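Local coordinates for protein inorganic polyphosphate/ATP-glucomannokinase (Arthrobacter sp., PDB 1WOQ) that phosphorylates glucose and mannose, drawing the phosphoryl group from either inorganic polyphosphate or ATP, at residues D191-S194 / W195-S199. Sequence-based numbering, arbitrary orientation.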
# COMPACT_ATOMS: atom_id res chain seq x y z
N ASP A 191 8.53 6.68 -20.41
CA ASP A 191 9.80 7.14 -20.96
C ASP A 191 10.53 6.09 -21.79
O ASP A 191 11.68 6.29 -22.19
CB ASP A 191 10.71 7.65 -19.84
CG ASP A 191 10.15 8.88 -19.15
OD1 ASP A 191 9.37 9.61 -19.79
OD2 ASP A 191 10.49 9.12 -17.97
N GLY A 192 9.85 4.98 -22.06
CA GLY A 192 10.44 3.92 -22.87
C GLY A 192 11.73 3.34 -22.33
O GLY A 192 12.64 3.00 -23.09
N LEU A 193 11.81 3.20 -21.01
CA LEU A 193 13.00 2.66 -20.36
C LEU A 193 13.07 1.14 -20.35
O LEU A 193 12.07 0.46 -20.11
CB LEU A 193 13.07 3.16 -18.91
CG LEU A 193 13.74 4.49 -18.59
CD1 LEU A 193 13.36 5.56 -19.59
CD2 LEU A 193 13.34 4.89 -17.18
N SER A 194 14.26 0.62 -20.62
CA SER A 194 14.48 -0.82 -20.58
C SER A 194 14.67 -1.12 -19.10
O SER A 194 14.76 -0.19 -18.29
CB SER A 194 15.76 -1.18 -21.34
OG SER A 194 16.89 -0.55 -20.75
N TRP A 195 14.71 -2.39 -18.73
CA TRP A 195 14.90 -2.73 -17.32
C TRP A 195 16.26 -2.22 -16.83
O TRP A 195 16.39 -1.79 -15.68
CB TRP A 195 14.81 -4.25 -17.12
CG TRP A 195 13.40 -4.77 -17.17
CD1 TRP A 195 12.91 -5.73 -18.01
CD2 TRP A 195 12.30 -4.37 -16.33
NE1 TRP A 195 11.58 -5.96 -17.75
CE2 TRP A 195 11.18 -5.14 -16.73
CE3 TRP A 195 12.16 -3.45 -15.29
CZ2 TRP A 195 9.93 -5.00 -16.12
CZ3 TRP A 195 10.91 -3.31 -14.68
CH2 TRP A 195 9.81 -4.09 -15.10
N ASP A 196 17.26 -2.24 -17.71
CA ASP A 196 18.59 -1.76 -17.33
C ASP A 196 18.61 -0.25 -17.11
O ASP A 196 19.26 0.24 -16.19
CB ASP A 196 19.63 -2.14 -18.38
CG ASP A 196 19.84 -3.64 -18.48
OD1 ASP A 196 19.80 -4.32 -17.43
OD2 ASP A 196 20.07 -4.14 -19.60
N GLU A 197 17.91 0.48 -17.96
CA GLU A 197 17.86 1.93 -17.82
C GLU A 197 17.10 2.26 -16.54
O GLU A 197 17.43 3.21 -15.83
CB GLU A 197 17.19 2.57 -19.03
CG GLU A 197 17.97 2.34 -20.33
CD GLU A 197 17.28 2.95 -21.54
OE1 GLU A 197 16.08 2.69 -21.74
OE2 GLU A 197 17.95 3.68 -22.30
N TYR A 198 16.07 1.47 -16.25
CA TYR A 198 15.27 1.66 -15.05
C TYR A 198 16.15 1.38 -13.83
O TYR A 198 16.00 2.01 -12.79
CB TYR A 198 14.07 0.70 -15.06
CG TYR A 198 13.05 0.94 -13.96
CD1 TYR A 198 12.53 2.22 -13.72
CD2 TYR A 198 12.57 -0.11 -13.18
CE1 TYR A 198 11.57 2.44 -12.74
CE2 TYR A 198 11.61 0.09 -12.19
CZ TYR A 198 11.11 1.37 -11.98
OH TYR A 198 10.15 1.58 -11.00
N SER A 199 17.07 0.42 -13.98
CA SER A 199 17.98 0.07 -12.89
C SER A 199 18.85 1.26 -12.50
O SER A 199 19.23 1.41 -11.34
CB SER A 199 18.87 -1.11 -13.29
OG SER A 199 18.11 -2.30 -13.41
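Ser194 and Glu197 hold each other by two reciprocal hydrogen bonds. Ser194 N donates to Glu197 OE1 over 3.0 Å, nearly straight at 160° and on the carboxylate's anti lone pair, while Glu197 N returns a bond of 3.1 Å to Ser194 OG. Beside them, Tyr198 N donates to Ser194 O at 2.9 Å, an i+4 to i backbone bond of the first turn of the helix. The serine torsion (chi1 60°) sets OG between its own backbone N and carbonyl carbon, facing the amide of Glu197. The glutamate in turn starts with CG beside its backbone N, and the chain then runs extended, bringing OE1 back to the backbone N of Ser194; Ser194 OG lies 3.1 Å from Glu197 CG. This is a capping box at the N-terminus of helix 195-213, with Ser194 as N-cap. Just before it, Gly192, at positive phi, is the C-prime residue of the Schellman motif ending helix 185-190, so one helix stops and the next starts within a few residues. With an alanine at Ser194 OG is gone, and the Glu197 amide would probably be left without its capping acceptor at the helix start. Further out, Leu193 CG rests 4.0 Å from Glu197 CB, and Leu193 CD2 lies at the edge of the Tyr198 ring, near its plane, 4.4 Å from Tyr198 CD1. That ring leads away from the cap, its OH bonded to Ala183 O, while the Trp195 indole makes a cation-pi contact with Arg188 of helix 185-190.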